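PDB 4AXS: carbamate kinase from Mycoplasma penetrans, which probably catalyses the reversible transfer of a phosphoryl group between carbamoyl phosphate and ADP, giving ATP, as carbamate kinases do. Local coordinates for residues A[257-262]-A[284-289]. Residues are numbered along the deposited sequence; the frame is centred on the assembly and turned at random.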
ATOM      1  N   VAL A 257     -20.511  21.091  14.515  1.00 48.69           N
ATOM      2  CA  VAL A 257     -19.793  22.275  14.070  1.00 51.21           C
ATOM      3  C   VAL A 257     -20.571  23.495  14.556  1.00 45.78           C
ATOM      4  O   VAL A 257     -21.778  23.595  14.367  1.00 47.21           O
ATOM      5  CB  VAL A 257     -19.541  22.314  12.538  1.00 49.26           C
ATOM      6  CG1 VAL A 257     -20.181  21.108  11.845  1.00 44.50           C
ATOM      7  CG2 VAL A 257     -19.997  23.667  11.927  1.00 39.70           C
ATOM      8  N   TYR A 258     -19.873  24.406  15.217  1.00 49.84           N
ATOM      9  CA  TYR A 258     -20.518  25.576  15.786  1.00 54.09           C
ATOM     10  C   TYR A 258     -20.349  26.810  14.903  1.00 51.35           C
ATOM     11  O   TYR A 258     -19.430  26.888  14.085  1.00 47.24           O
ATOM     12  CB  TYR A 258     -20.003  25.832  17.205  1.00 49.25           C
ATOM     13  CG  TYR A 258     -20.522  24.830  18.218  1.00 57.47           C
ATOM     14  CD1 TYR A 258     -19.978  23.556  18.308  1.00 55.72           C
ATOM     15  CD2 TYR A 258     -21.567  25.154  19.080  1.00 61.25           C
ATOM     16  CE1 TYR A 258     -20.452  22.636  19.226  1.00 53.69           C
ATOM     17  CE2 TYR A 258     -22.046  24.238  20.006  1.00 56.79           C
ATOM     18  CZ  TYR A 258     -21.483  22.977  20.071  1.00 61.65           C
ATOM     19  OH  TYR A 258     -21.955  22.054  20.986  1.00 64.44           O
ATOM     20  N   VAL A 259     -21.273  27.753  15.046  1.00 51.05           N
ATOM     21  CA  VAL A 259     -21.088  29.079  14.470  1.00 53.40           C
ATOM     22  C   VAL A 259     -21.055  30.107  15.607  1.00 51.14           C
ATOM     23  O   VAL A 259     -21.644  29.889  16.663  1.00 51.14           O
ATOM     24  CB  VAL A 259     -22.149  29.415  13.373  1.00 52.07           C
ATOM     25  CG1 VAL A 259     -21.843  28.640  12.081  1.00 46.71           C
ATOM     26  CG2 VAL A 259     -23.574  29.126  13.865  1.00 41.91           C
ATOM     27  N   ASP A 260     -20.323  31.197  15.403  1.00 55.12           N
ATOM     28  CA  ASP A 260     -20.210  32.244  16.413  1.00 59.43           C
ATOM     29  C   ASP A 260     -19.640  31.719  17.718  1.00 58.89           C
ATOM     30  O   ASP A 260     -20.066  32.143  18.787  1.00 60.47           O
ATOM     31  CB  ASP A 260     -21.582  32.868  16.700  1.00 55.69           C
ATOM     32  CG  ASP A 260     -22.092  33.728  15.556  1.00 58.57           C
ATOM     33  OD1 ASP A 260     -21.288  34.472  14.949  1.00 54.71           O
ATOM     34  OD2 ASP A 260     -23.308  33.655  15.272  1.00 60.56           O
ATOM     35  N   PHE A 261     -18.685  30.800  17.650  1.00 56.75           N
ATOM     36  CA  PHE A 261     -18.169  30.218  18.883  1.00 61.86           C
ATOM     37  C   PHE A 261     -17.710  31.300  19.876  1.00 68.65           C
ATOM     38  O   PHE A 261     -17.339  32.413  19.480  1.00 66.70           O
ATOM     39  CB  PHE A 261     -17.060  29.200  18.614  1.00 59.25           C
ATOM     40  CG  PHE A 261     -16.949  28.135  19.681  1.00 69.74           C
ATOM     41  CD1 PHE A 261     -17.776  27.014  19.649  1.00 67.00           C
ATOM     42  CD2 PHE A 261     -16.030  28.253  20.717  1.00 66.63           C
ATOM     43  CE1 PHE A 261     -17.688  26.031  20.628  1.00 62.00           C
ATOM     44  CE2 PHE A 261     -15.938  27.269  21.693  1.00 63.30           C
ATOM     45  CZ  PHE A 261     -16.774  26.161  21.648  1.00 61.80           C
ATOM     46  N   ASN A 262     -17.758  30.970  21.165  1.00 63.82           N
ATOM     47  CA  ASN A 262     -17.437  31.930  22.209  1.00 59.56           C
ATOM     48  C   ASN A 262     -17.979  33.310  21.883  1.00 67.51           C
ATOM     49  O   ASN A 262     -17.271  34.314  21.984  1.00 70.93           O
ATOM     50  CB  ASN A 262     -15.936  31.969  22.478  1.00 62.23           C
ATOM     51  CG  ASN A 262     -15.481  30.818  23.355  1.00 66.28           C
ATOM     52  OD1 ASN A 262     -16.021  29.713  23.285  1.00 67.57           O
ATOM     53  ND2 ASN A 262     -14.496  31.077  24.202  1.00 61.06           N
ATOM     54  N   ASP A 284     -16.510  33.931   7.752  1.00 50.19           N
ATOM     55  CA  ASP A 284     -15.373  33.269   8.366  1.00 48.14           C
ATOM     56  C   ASP A 284     -15.754  32.495   9.618  1.00 46.26           C
ATOM     57  O   ASP A 284     -15.034  32.505  10.616  1.00 42.54           O
ATOM     58  CB  ASP A 284     -14.287  34.292   8.692  1.00 52.50           C
ATOM     59  CG  ASP A 284     -13.466  34.671   7.478  1.00 63.24           C
ATOM     60  OD1 ASP A 284     -12.575  33.876   7.079  1.00 62.06           O
ATOM     61  OD2 ASP A 284     -13.709  35.767   6.927  1.00 63.66           O
ATOM     62  N   GLN A 285     -16.893  31.818   9.558  1.00 43.67           N
ATOM     63  CA  GLN A 285     -17.327  31.011  10.680  1.00 43.72           C
ATOM     64  C   GLN A 285     -16.343  29.894  11.025  1.00 53.54           C
ATOM     65  O   GLN A 285     -16.331  29.423  12.160  1.00 57.35           O
ATOM     66  CB  GLN A 285     -18.711  30.422  10.421  1.00 44.99           C
ATOM     67  CG  GLN A 285     -19.846  31.417  10.633  1.00 52.70           C
ATOM     68  CD  GLN A 285     -19.842  32.049  12.024  1.00 52.66           C
ATOM     69  OE1 GLN A 285     -19.205  31.546  12.950  1.00 50.92           O
ATOM     70  NE2 GLN A 285     -20.566  33.156  12.172  1.00 54.66           N
ATOM     71  N   PHE A 286     -15.502  29.490  10.067  1.00 52.69           N
ATOM     72  CA  PHE A 286     -14.765  28.232  10.198  1.00 51.30           C
ATOM     73  C   PHE A 286     -13.232  28.303  10.128  1.00 53.40           C
ATOM     74  O   PHE A 286     -12.643  29.010   9.306  1.00 50.16           O
ATOM     75  CB  PHE A 286     -15.284  27.216   9.179  1.00 47.60           C
ATOM     76  CG  PHE A 286     -16.768  27.034   9.216  1.00 40.97           C
ATOM     77  CD1 PHE A 286     -17.397  26.677  10.381  1.00 39.22           C
ATOM     78  CD2 PHE A 286     -17.531  27.207   8.076  1.00 46.07           C
ATOM     79  CE1 PHE A 286     -18.766  26.501  10.425  1.00 42.96           C
ATOM     80  CE2 PHE A 286     -18.908  27.038   8.109  1.00 45.31           C
ATOM     81  CZ  PHE A 286     -19.524  26.685   9.286  1.00 44.01           C
ATOM     82  N   ALA A 287     -12.592  27.533  10.997  1.00 57.97           N
ATOM     83  CA  ALA A 287     -11.145  27.469  11.020  1.00 59.82           C
ATOM     84  C   ALA A 287     -10.614  27.044   9.646  1.00 61.15           C
ATOM     85  O   ALA A 287     -10.883  25.944   9.162  1.00 53.04           O
ATOM     86  CB  ALA A 287     -10.668  26.526  12.114  1.00 60.31           C
ATOM     87  N   LYS A 288      -9.894  27.959   9.012  1.00 63.73           N
ATOM     88  CA  LYS A 288      -9.240  27.706   7.742  1.00 54.42           C
ATOM     89  C   LYS A 288      -8.260  26.538   7.901  1.00 65.29           C
ATOM     90  O   LYS A 288      -7.181  26.693   8.483  1.00 67.79           O
ATOM     91  CB  LYS A 288      -8.514  28.980   7.310  1.00 54.80           C
ATOM     92  CG  LYS A 288      -8.272  29.940   8.486  1.00 61.82           C
ATOM     93  CD  LYS A 288      -7.169  30.937   8.190  1.00 64.10           C
ATOM     94  CE  LYS A 288      -6.407  31.306   9.455  1.00 68.23           C
ATOM     95  NZ  LYS A 288      -5.114  31.986   9.131  1.00 69.13           N
ATOM     96  N   GLY A 289      -8.637  25.367   7.394  1.00 54.68           N
ATOM     97  CA  GLY A 289      -7.862  24.167   7.639  1.00 59.97           C
ATOM     98  C   GLY A 289      -8.615  23.119   8.448  1.00 65.76           C
ATOM     99  O   GLY A 289      -8.936  22.037   7.941  1.00 67.77           O
TER
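Gln285 reaches across to the backbone and side chain of Asp260, joining the end of a two-stranded antiparallel hairpin (258-259 with 267-268) to the loop that follows helix 274-282, in the amino acid kinase fold. That helix closes with a Schellman motif in which Asp284, at positive phi, is the C-prime residue; Gln285 comes directly after it and points its side chain at the hairpin.

Two hydrogen bonds use both ends of the one amide. OE1 of Gln285 accepts from the backbone N of Asp260 at 2.7 Å, an almost straight bond (172° at the hydrogen), although the donor sits above the carbonyl plane. NE2 of Gln285 donates to OD1 of Asp260 at 3.2 Å; that oxygen lies close to the amide plane but is met from above its own carboxylate, the two planes standing 85° apart. With an N-H donor at one end and a carboxylate acceptor at the other, the two bonds favour this rotation of the amide over the flipped one. The other carboxylate oxygen, OD2, makes a weak hydrogen bond with OG1 of Thr265, in the turn of the hairpin.

Beside this pair the contact is mostly apolar. A bend at chi2 (-56°) lets the Gln285 chain cross Val259 at about a right angle, with CG 3.7 Å from Val259 CG1. Next along, the end of the Phe286 side chain comes nearer the hairpin and also packs on Leu277 and Phe280 of helix 274-282 and on Leu292 and Ile295 of helix 292-302. One face of the ring is covered by CB of Gln285, centred 3.8 Å above it. Tyr258 O lies at the ring edge, 3.7 Å from Phe286 CE1, and the same carbon meets Val257 CG2 obliquely at 3.4 Å.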